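Local coordinates for PKS_KS domain-containing protein (Photorhabdus luminescens subsp. laumondii, PDB 6SMO), which probably acts as a 3-oxoacyl-[acyl-carrier-protein] synthase (ketosynthase), and holds a pentaoxo-dodecanal polyketide chain in its pocket, at residues B[44-52]-B[380-390]; B[284-294]-B[429-440]. All blocks are in the same frame, centred on the assembly; numbering follows the deposited sequence.

Interaction 1 of 2, residues B[44-52]-B[380-390]; sequences VNEFWNNIH and VALCLEIEKQY
The indole of Trp48 has Lys388 CD over one face and His52 CB, from its own helix, near the rim of the other, while Glu385 CG and Tyr390 CB meet its edge. This is a crossed helix-helix contact of the thiolase-like ketosynthase fold: the axes cross at -76°, and at 10.9 Å they are far enough apart for aromatic side chains to fill the interface. Lysine suits the solvent side of a buried indole, because its methylenes cover the ring (CD lies 3.6 Å from the centroid of the five-membered ring) while NZ makes an off-centre cation-pi contact. CG of Trp48 is anti to the backbone N (chi1 173°), which carries the ring across to helix 380-388. There CE3 lies 3.7 Å from Leu384 CB. Glu385 meets the indole through CG, while its carboxylate OE2 is hydrogen-bonded to His392 N and Asn361 ND2. Phe47 presents its edge, CE2 being 3.7 Å from Ala381 CB; the small alanine leaves room for that ring, which also rests on Val36 of strand 29-37. Leu384 branches between two neighbours, CD1 going to Phe47 CD2 and CD2 to Val44 CG1. Gln389 leaves helical angles with a positive phi, turning the chain so that Tyr390 follows, its ring in an offset stack with His52. The ring centroids are 3.9 Å apart, and His52 CD2 sits over the centre of the tyrosine ring.

Interaction 2 of 2, residues B[284-294]-B[429-440]; sequences AELAGYASVNN and SGIHSVIVMRAV
A classic beta bulge interrupts the antiparallel pairing of strands 284-293 and 431-438, where Ala287 and Gly288 both face Val436. Val436 O receives Ala287 N at 2.8 Å and, more weakly, Gly288 N. In return Val436 N reaches Gly288 O, from above the carbonyl plane. Ala287 has the helix-like backbone angles of the first bulge residue, which let both N-H groups converge on one carbonyl. Regular pairing resumes beyond the bulge: Val434 N to Ala290 O is almost straight at 176°. The strands lie side by side in the C-terminal half's sheet of the thiolase-like fold, and the face with Leu286, Tyr289, Ile435 and Met437 packs on the buried helices 193-206 and 372-388. Apolar groups suit that layer; Ile435 CG2 meets the edge of the Tyr289 ring at CD1 (3.6 Å). Asp196 of the same chain accepts from both Tyr289 OH and Ser433 OG. Ser291 OG is 3.0 Å from Ser433 OG. Polar residues suit the subunit boundary here: Ser291 also bonds Lys153 of the partner chain, and Asn293 ND2 reaches Ser152 of that chain, whereas a water donates to both Asn293 OD1 and Ser429 O. Gly430 has a positive phi, which favours glycine, and a side chain here would run into CB of Asn294; its carbonyl takes Asn294 N at 2.6 Å. On the other face, His432, whose ND1 is hydrogen-bonded to Ser426 OG, donates from NE2 to Asn294 OD1 (2.8 Å) in a bent bond (133° at the hydrogen) within the imidazole plane, approaching the amide carbonyl from the side, with the amide turned 88° to the ring.

Overall arrangement
From the N terminus, strand 29-37 enters the sheet of the N-terminal half, beside 284-293, and leads into helix 44-53. The chain then completes the sheet of the N-terminal half and passes into strand 284-293, the first partner of interaction 2. Helix 372-388 returns to 44-52, so that interaction 1 closes a loop of 327 residues. Strand 431-438 finally comes back beside 284-293, closing one of 134. The two closures cross, since their segments alternate along the chain. Their centres lie about 20 Å apart, yet they touch: Met437 packs against Leu382, Cys383 and Ile386. Helix 372-388 thus ties a helix near the N terminus to the last strand of the chain.

Interaction 1 of 2, residues B[44-52]-B[380-390]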
loop_
_atom_site.group_PDB
_atom_site.type_symbol
_atom_site.label_atom_id
_atom_site.label_comp_id
_atom_site.label_asym_id
_atom_site.label_seq_id
_atom_site.Cartn_x
_atom_site.Cartn_y
_atom_site.Cartn_z
ATOM N N VAL B 44 -21.531 6.043 14.176
ATOM C CA VAL B 44 -21.978 4.617 14.228
ATOM C C VAL B 44 -23.506 4.545 14.109
ATOM O O VAL B 44 -23.991 3.694 13.335
ATOM C CB VAL B 44 -21.479 3.928 15.515
ATOM C CG1 VAL B 44 -22.125 2.566 15.725
ATOM C CG2 VAL B 44 -19.962 3.803 15.531
ATOM N N ASN B 45 -24.229 5.395 14.847
ATOM C CA ASN B 45 -25.714 5.378 14.949
ATOM C C ASN B 45 -26.334 5.697 13.582
ATOM O O ASN B 45 -27.197 4.916 13.135
ATOM C CB ASN B 45 -26.222 6.344 16.025
ATOM C CG ASN B 45 -25.751 5.984 17.419
ATOM O OD1 ASN B 45 -25.493 4.819 17.715
ATOM N ND2 ASN B 45 -25.640 6.979 18.285
ATOM N N GLU B 46 -25.906 6.796 12.950
ATOM C CA GLU B 46 -26.433 7.272 11.640
ATOM C C GLU B 46 -26.030 6.286 10.536
ATOM O O GLU B 46 -26.886 5.976 9.686
ATOM C CB GLU B 46 -25.919 8.681 11.328
ATOM C CG GLU B 46 -26.648 9.351 10.176
ATOM C CD GLU B 46 -26.003 10.634 9.677
ATOM O OE1 GLU B 46 -25.930 10.812 8.444
ATOM O OE2 GLU B 46 -25.582 11.453 10.519
ATOM N N PHE B 47 -24.775 5.821 10.556
ATOM C CA PHE B 47 -24.189 4.878 9.564
ATOM C C PHE B 47 -25.028 3.596 9.497
ATOM O O PHE B 47 -25.366 3.170 8.376
ATOM C CB PHE B 47 -22.731 4.561 9.913
ATOM C CG PHE B 47 -22.090 3.498 9.055
ATOM C CD1 PHE B 47 -21.748 3.762 7.737
ATOM C CD2 PHE B 47 -21.823 2.237 9.564
ATOM C CE1 PHE B 47 -21.156 2.787 6.950
ATOM C CE2 PHE B 47 -21.231 1.263 8.775
ATOM C CZ PHE B 47 -20.899 1.540 7.469
ATOM N N TRP B 48 -25.348 3.006 10.655
ATOM C CA TRP B 48 -26.067 1.706 10.764
ATOM C C TRP B 48 -27.499 1.841 10.232
ATOM O O TRP B 48 -27.900 0.989 9.413
ATOM C CB TRP B 48 -26.070 1.182 12.205
ATOM C CG TRP B 48 -26.925 -0.037 12.364
ATOM C CD1 TRP B 48 -28.133 -0.124 12.994
ATOM C CD2 TRP B 48 -26.662 -1.344 11.822
ATOM N NE1 TRP B 48 -28.626 -1.398 12.903
ATOM C CE2 TRP B 48 -27.747 -2.169 12.190
ATOM C CE3 TRP B 48 -25.616 -1.898 11.076
ATOM C CZ2 TRP B 48 -27.808 -3.517 11.836
ATOM C CZ3 TRP B 48 -25.678 -3.230 10.727
ATOM C CH2 TRP B 48 -26.760 -4.027 11.104
ATOM N N ASN B 49 -28.234 2.856 10.699
ATOM C CA ASN B 49 -29.669 3.089 10.376
ATOM C C ASN B 49 -29.869 3.096 8.856
ATOM O O ASN B 49 -30.837 2.465 8.391
ATOM C CB ASN B 49 -30.187 4.393 10.992
ATOM C CG ASN B 49 -30.334 4.327 12.498
ATOM O OD1 ASN B 49 -30.553 3.258 13.062
ATOM N ND2 ASN B 49 -30.220 5.468 13.157
ATOM N N ASN B 50 -28.987 3.778 8.119
ATOM C CA ASN B 50 -29.106 3.982 6.650
ATOM C C ASN B 50 -28.840 2.659 5.918
ATOM O O ASN B 50 -29.629 2.333 5.008
ATOM C CB ASN B 50 -28.200 5.117 6.161
ATOM C CG ASN B 50 -28.713 6.487 6.555
ATOM O OD1 ASN B 50 -27.989 7.281 7.150
ATOM N ND2 ASN B 50 -29.965 6.771 6.237
ATOM N N ILE B 51 -27.789 1.921 6.298
ATOM C CA ILE B 51 -27.395 0.643 5.626
ATOM C C ILE B 51 -28.392 -0.461 6.004
ATOM O O ILE B 51 -28.574 -1.385 5.187
ATOM C CB ILE B 51 -25.933 0.242 5.926
ATOM C CG1 ILE B 51 -25.703 -0.133 7.393
ATOM C CG2 ILE B 51 -24.975 1.331 5.463
ATOM C CD1 ILE B 51 -24.453 -0.953 7.622
ATOM N N HIS B 52 -29.011 -0.366 7.188
ATOM C CA HIS B 52 -30.077 -1.288 7.667
ATOM C C HIS B 52 -31.275 -1.226 6.712
ATOM O O HIS B 52 -31.735 -2.298 6.269
ATOM C CB HIS B 52 -30.487 -0.943 9.106
ATOM C CG HIS B 52 -31.525 -1.855 9.667
ATOM N ND1 HIS B 52 -32.874 -1.660 9.449
ATOM C CD2 HIS B 52 -31.420 -2.962 10.433
ATOM C CE1 HIS B 52 -33.557 -2.609 10.057
ATOM N NE2 HIS B 52 -32.687 -3.421 10.668
ATOM N N VAL B 380 -16.216 -2.048 9.874
ATOM C CA VAL B 380 -17.051 -1.378 10.918
ATOM C C VAL B 380 -18.485 -1.909 10.801
ATOM O O VAL B 380 -19.067 -2.270 11.843
ATOM C CB VAL B 380 -17.002 0.161 10.801
ATOM C CG1 VAL B 380 -18.090 0.834 11.625
ATOM C CG2 VAL B 380 -15.636 0.711 11.185
ATOM N N ALA B 381 -19.022 -1.950 9.577
ATOM C CA ALA B 381 -20.377 -2.457 9.249
ATOM C C ALA B 381 -20.493 -3.932 9.651
ATOM O O ALA B 381 -21.545 -4.315 10.199
ATOM C CB ALA B 381 -20.657 -2.269 7.778
ATOM N N LEU B 382 -19.446 -4.720 9.385
ATOM C CA LEU B 382 -19.367 -6.172 9.701
ATOM C C LEU B 382 -19.490 -6.382 11.216
ATOM O O LEU B 382 -20.218 -7.309 11.626
ATOM C CB LEU B 382 -18.043 -6.727 9.165
ATOM C CG LEU B 382 -17.714 -8.169 9.551
ATOM C CD1 LEU B 382 -18.853 -9.111 9.198
ATOM C CD2 LEU B 382 -16.431 -8.625 8.874
ATOM N N CYS B 383 -18.797 -5.560 12.011
ATOM C CA CYS B 383 -18.795 -5.617 13.499
ATOM C C CYS B 383 -20.201 -5.315 14.033
ATOM O O CYS B 383 -20.633 -6.016 14.968
ATOM C CB CYS B 383 -17.771 -4.655 14.088
ATOM S SG CYS B 383 -16.059 -5.133 13.728
ATOM N N LEU B 384 -20.886 -4.324 13.449
ATOM C CA LEU B 384 -22.275 -3.926 13.813
ATOM C C LEU B 384 -23.257 -5.041 13.428
ATOM O O LEU B 384 -24.216 -5.266 14.195
ATOM C CB LEU B 384 -22.628 -2.613 13.104
ATOM C CG LEU B 384 -21.882 -1.376 13.601
ATOM C CD1 LEU B 384 -21.992 -0.235 12.601
ATOM C CD2 LEU B 384 -22.395 -0.942 14.966
ATOM N N GLU B 385 -23.029 -5.702 12.287
ATOM C CA GLU B 385 -23.884 -6.803 11.761
ATOM C C GLU B 385 -23.869 -7.987 12.738
ATOM O O GLU B 385 -24.958 -8.518 13.030
ATOM C CB GLU B 385 -23.415 -7.245 10.373
ATOM C CG GLU B 385 -23.928 -6.367 9.248
ATOM C CD GLU B 385 -23.411 -6.755 7.874
ATOM O OE1 GLU B 385 -22.179 -6.782 7.696
ATOM O OE2 GLU B 385 -24.239 -7.040 6.987
ATOM N N ILE B 386 -22.682 -8.381 13.214
ATOM C CA ILE B 386 -22.485 -9.525 14.156
ATOM C C ILE B 386 -23.116 -9.171 15.509
ATOM O O ILE B 386 -23.792 -10.046 16.088
ATOM C CB ILE B 386 -20.989 -9.885 14.286
ATOM C CG1 ILE B 386 -20.445 -10.476 12.981
ATOM C CG2 ILE B 386 -20.750 -10.818 15.467
ATOM C CD1 ILE B 386 -18.937 -10.497 12.890
ATOM N N GLU B 387 -22.894 -7.942 15.987
ATOM C CA GLU B 387 -23.441 -7.415 17.269
ATOM C C GLU B 387 -24.970 -7.507 17.262
ATOM O O GLU B 387 -25.531 -8.080 18.218
ATOM C CB GLU B 387 -23.004 -5.966 17.498
ATOM C CG GLU B 387 -22.149 -5.778 18.737
ATOM C CD GLU B 387 -22.934 -5.555 20.017
ATOM O OE1 GLU B 387 -22.727 -6.326 20.977
ATOM O OE2 GLU B 387 -23.745 -4.609 20.053
ATOM N N LYS B 388 -25.607 -6.968 16.218
ATOM C CA LYS B 388 -27.082 -6.777 16.135
ATOM C C LYS B 388 -27.744 -7.973 15.437
ATOM O O LYS B 388 -28.981 -7.940 15.281
ATOM C CB LYS B 388 -27.384 -5.451 15.431
ATOM C CG LYS B 388 -27.014 -4.208 16.232
ATOM C CD LYS B 388 -26.910 -2.948 15.401
ATOM C CE LYS B 388 -26.477 -1.740 16.208
ATOM N NZ LYS B 388 -27.598 -1.170 16.994
ATOM N N GLN B 389 -26.962 -8.993 15.053
ATOM C CA GLN B 389 -27.443 -10.238 14.390
ATOM C C GLN B 389 -28.354 -9.870 13.212
ATOM O O GLN B 389 -29.409 -10.517 13.048
ATOM C CB GLN B 389 -28.166 -11.137 15.397
ATOM C CG GLN B 389 -27.275 -11.652 16.520
ATOM C CD GLN B 389 -26.351 -12.760 16.074
ATOM O OE1 GLN B 389 -25.381 -12.536 15.352
ATOM N NE2 GLN B 389 -26.639 -13.973 16.516
ATOM N N TYR B 390 -27.957 -8.859 12.432
ATOM C CA TYR B 390 -28.661 -8.376 11.216
ATOM C C TYR B 390 -27.666 -8.342 10.052
ATOM O O TYR B 390 -26.460 -8.142 10.298
ATOM C CB TYR B 390 -29.282 -6.996 11.456
ATOM C CG TYR B 390 -30.187 -6.516 10.349
ATOM C CD1 TYR B 390 -31.539 -6.822 10.349
ATOM C CD2 TYR B 390 -29.694 -5.760 9.298
ATOM C CE1 TYR B 390 -32.378 -6.387 9.336
ATOM C CE2 TYR B 390 -30.520 -5.318 8.275
ATOM C CZ TYR B 390 -31.867 -5.632 8.295
ATOM O OH TYR B 390 -32.687 -5.199 7.293
#

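Interaction 2 of 2, residues B[284-294]-B[429-440]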
loop_
_atom_site.group_PDB
_atom_site.type_symbol
_atom_site.label_atom_id
_atom_site.label_comp_id
_atom_site.label_asym_id
_atom_site.label_seq_id
_atom_site.Cartn_x
_atom_site.Cartn_y
_atom_site.Cartn_z
ATOM N N ALA B 284 -17.073 -7.913 18.318
ATOM C CA ALA B 284 -16.734 -9.213 17.692
ATOM C C ALA B 284 -15.253 -9.541 17.916
ATOM O O ALA B 284 -14.476 -8.619 18.236
ATOM C CB ALA B 284 -17.071 -9.171 16.222
ATOM N N GLU B 285 -14.893 -10.817 17.751
ATOM C CA GLU B 285 -13.499 -11.330 17.823
ATOM C C GLU B 285 -12.907 -11.344 16.410
ATOM O O GLU B 285 -13.534 -11.954 15.521
ATOM C CB GLU B 285 -13.483 -12.733 18.437
ATOM C CG GLU B 285 -12.089 -13.269 18.714
ATOM C CD GLU B 285 -12.026 -14.762 18.987
ATOM O OE1 GLU B 285 -13.012 -15.309 19.523
ATOM O OE2 GLU B 285 -10.991 -15.377 18.661
ATOM N N LEU B 286 -11.760 -10.687 16.215
ATOM C CA LEU B 286 -10.955 -10.744 14.965
ATOM C C LEU B 286 -10.032 -11.967 15.060
ATOM O O LEU B 286 -8.945 -11.848 15.658
ATOM C CB LEU B 286 -10.177 -9.431 14.804
ATOM C CG LEU B 286 -9.833 -9.033 13.368
ATOM C CD1 LEU B 286 -9.650 -7.527 13.251
ATOM C CD2 LEU B 286 -8.588 -9.757 12.877
ATOM N N ALA B 287 -10.472 -13.101 14.506
ATOM C CA ALA B 287 -9.934 -14.456 14.779
ATOM C C ALA B 287 -8.650 -14.710 13.978
ATOM O O ALA B 287 -7.670 -15.186 14.586
ATOM C CB ALA B 287 -10.982 -15.498 14.475
ATOM N N GLY B 288 -8.659 -14.429 12.671
ATOM C CA GLY B 288 -7.535 -14.742 11.764
ATOM C C GLY B 288 -7.407 -13.760 10.613
ATOM O O GLY B 288 -8.381 -13.035 10.333
ATOM N N TYR B 289 -6.238 -13.757 9.966
ATOM C CA TYR B 289 -5.879 -12.899 8.806
ATOM C C TYR B 289 -4.946 -13.677 7.870
ATOM O O TYR B 289 -4.129 -14.481 8.361
ATOM C CB TYR B 289 -5.219 -11.603 9.284
ATOM C CG TYR B 289 -4.508 -10.817 8.210
ATOM C CD1 TYR B 289 -5.215 -10.073 7.280
ATOM C CD2 TYR B 289 -3.124 -10.816 8.119
ATOM C CE1 TYR B 289 -4.572 -9.349 6.289
ATOM C CE2 TYR B 289 -2.463 -10.095 7.136
ATOM C CZ TYR B 289 -3.191 -9.360 6.216
ATOM O OH TYR B 289 -2.551 -8.648 5.243
ATOM N N ALA B 290 -5.072 -13.437 6.563
ATOM C CA ALA B 290 -4.200 -13.994 5.501
ATOM C C ALA B 290 -4.210 -13.052 4.293
ATOM O O ALA B 290 -5.220 -12.345 4.100
ATOM C CB ALA B 290 -4.658 -15.381 5.126
ATOM N N SER B 291 -3.120 -13.045 3.519
ATOM C CA SER B 291 -2.942 -12.207 2.306
ATOM C C SER B 291 -2.039 -12.930 1.300
ATOM O O SER B 291 -1.040 -13.538 1.731
ATOM C CB SER B 291 -2.394 -10.852 2.664
ATOM O OG SER B 291 -2.452 -9.974 1.549
ATOM N N VAL B 292 -2.391 -12.861 0.012
ATOM C CA VAL B 292 -1.663 -13.525 -1.110
ATOM C C VAL B 292 -1.553 -12.544 -2.282
ATOM O O VAL B 292 -2.119 -11.435 -2.184
ATOM C CB VAL B 292 -2.366 -14.827 -1.545
ATOM C CG1 VAL B 292 -2.437 -15.839 -0.414
ATOM C CG2 VAL B 292 -3.753 -14.563 -2.113
ATOM N N ASN B 293 -0.850 -12.954 -3.342
ATOM C CA ASN B 293 -0.766 -12.236 -4.641
ATOM C C ASN B 293 -1.386 -13.120 -5.728
ATOM O O ASN B 293 -1.329 -14.359 -5.591
ATOM C CB ASN B 293 0.675 -11.855 -4.996
ATOM C CG ASN B 293 1.349 -11.008 -3.938
ATOM O OD1 ASN B 293 0.747 -10.080 -3.401
ATOM N ND2 ASN B 293 2.601 -11.313 -3.638
ATOM N N ASN B 294 -1.958 -12.497 -6.763
ATOM C CA ASN B 294 -2.543 -13.182 -7.948
ATOM C C ASN B 294 -1.416 -13.751 -8.816
ATOM O O ASN B 294 -1.536 -14.916 -9.242
ATOM C CB ASN B 294 -3.407 -12.241 -8.793
ATOM C CG ASN B 294 -4.834 -12.135 -8.303
ATOM O OD1 ASN B 294 -5.484 -13.149 -8.053
ATOM N ND2 ASN B 294 -5.337 -10.917 -8.185
ATOM N N SER B 429 -2.134 -4.647 -8.003
ATOM C CA SER B 429 -0.919 -5.496 -7.849
ATOM C C SER B 429 -1.339 -6.916 -7.457
ATOM O O SER B 429 -0.579 -7.588 -6.773
ATOM C CB SER B 429 0.178 -4.942 -6.971
ATOM O OG SER B 429 0.223 -3.534 -7.027
ATOM N N GLY B 430 -2.551 -7.304 -7.850
ATOM C CA GLY B 430 -3.098 -8.648 -7.600
ATOM C C GLY B 430 -3.107 -9.018 -6.134
ATOM O O GLY B 430 -2.773 -10.162 -5.819
ATOM N N ILE B 431 -3.494 -8.078 -5.275
ATOM C CA ILE B 431 -3.493 -8.338 -3.809
ATOM C C ILE B 431 -4.866 -8.800 -3.312
ATOM O O ILE B 431 -5.841 -8.085 -3.512
ATOM C CB ILE B 431 -3.002 -7.104 -3.032
ATOM C CG1 ILE B 431 -1.630 -6.640 -3.508
ATOM C CG2 ILE B 431 -3.003 -7.383 -1.540
ATOM C CD1 ILE B 431 -1.059 -5.513 -2.701
ATOM N N HIS B 432 -4.914 -10.001 -2.742
ATOM C CA HIS B 432 -6.124 -10.506 -2.039
ATOM C C HIS B 432 -5.850 -10.522 -0.532
ATOM O O HIS B 432 -4.742 -10.936 -0.142
ATOM C CB HIS B 432 -6.517 -11.899 -2.548
ATOM C CG HIS B 432 -6.958 -11.918 -3.973
ATOM N ND1 HIS B 432 -8.136 -11.330 -4.388
ATOM C CD2 HIS B 432 -6.392 -12.455 -5.076
ATOM C CE1 HIS B 432 -8.276 -11.500 -5.686
ATOM N NE2 HIS B 432 -7.220 -12.185 -6.131
ATOM N N SER B 433 -6.823 -10.086 0.274
ATOM C CA SER B 433 -6.741 -10.032 1.757
ATOM C C SER B 433 -8.077 -10.469 2.365
ATOM O O SER B 433 -9.127 -9.977 1.905
ATOM C CB SER B 433 -6.340 -8.659 2.227
ATOM O OG SER B 433 -4.987 -8.387 1.888
ATOM N N VAL B 434 -8.023 -11.367 3.353
ATOM C CA VAL B 434 -9.205 -11.940 4.063
ATOM C C VAL B 434 -8.949 -11.865 5.573
ATOM O O VAL B 434 -7.823 -12.196 5.996
ATOM C CB VAL B 434 -9.479 -13.389 3.611
ATOM C CG1 VAL B 434 -10.669 -14.003 4.337
ATOM C CG2 VAL B 434 -9.674 -13.483 2.105
ATOM N N ILE B 435 -9.953 -11.433 6.342
ATOM C CA ILE B 435 -9.982 -11.535 7.834
ATOM C C ILE B 435 -11.208 -12.363 8.230
ATOM O O ILE B 435 -12.258 -12.222 7.573
ATOM C CB ILE B 435 -9.975 -10.151 8.517
ATOM C CG1 ILE B 435 -11.084 -9.233 7.998
ATOM C CG2 ILE B 435 -8.608 -9.497 8.395
ATOM C CD1 ILE B 435 -11.435 -8.103 8.935
ATOM N N VAL B 436 -11.062 -13.208 9.253
ATOM C CA VAL B 436 -12.154 -14.052 9.820
ATOM C C VAL B 436 -12.610 -13.411 11.134
ATOM O O VAL B 436 -11.802 -13.379 12.082
ATOM C CB VAL B 436 -11.695 -15.508 10.030
ATOM C CG1 VAL B 436 -12.801 -16.373 10.616
ATOM C CG2 VAL B 436 -11.164 -16.121 8.743
ATOM N N MET B 437 -13.847 -12.907 11.172
ATOM C CA MET B 437 -14.481 -12.341 12.390
ATOM C C MET B 437 -15.454 -13.369 12.974
ATOM O O MET B 437 -15.952 -14.221 12.211
ATOM C CB MET B 437 -15.220 -11.037 12.078
ATOM C CG MET B 437 -14.283 -9.886 11.776
ATOM S SD MET B 437 -15.031 -8.281 12.127
ATOM C CE MET B 437 -13.619 -7.205 11.887
ATOM N N ARG B 438 -15.709 -13.276 14.281
ATOM C CA ARG B 438 -16.426 -14.301 15.081
ATOM C C ARG B 438 -17.205 -13.610 16.206
ATOM O O ARG B 438 -16.705 -12.598 16.737
ATOM C CB ARG B 438 -15.406 -15.301 15.634
ATOM C CG ARG B 438 -16.007 -16.560 16.243
ATOM C CD ARG B 438 -14.916 -17.474 16.766
ATOM N NE ARG B 438 -15.434 -18.697 17.362
ATOM C CZ ARG B 438 -14.685 -19.655 17.904
ATOM N NH1 ARG B 438 -13.366 -19.541 17.933
ATOM N NH2 ARG B 438 -15.261 -20.728 18.420
ATOM N N ALA B 439 -18.385 -14.139 16.545
ATOM C CA ALA B 439 -19.231 -13.675 17.669
ATOM C C ALA B 439 -18.667 -14.225 18.984
ATOM O O ALA B 439 -18.149 -15.360 18.976
ATOM C CB ALA B 439 -20.660 -14.110 17.456
ATOM N N VAL B 440 -18.762 -13.441 20.064
ATOM C CA VAL B 440 -18.285 -13.807 21.432
ATOM C C VAL B 440 -19.507 -14.129 22.300
ATOM O O VAL B 440 -20.504 -13.406 22.287
ATOM C CB VAL B 440 -17.431 -12.681 22.051
ATOM C CG1 VAL B 440 -16.854 -13.082 23.402
ATOM C CG2 VAL B 440 -16.319 -12.233 21.113
HETATM O O HOH W 1 1.287 -7.873 -4.831
#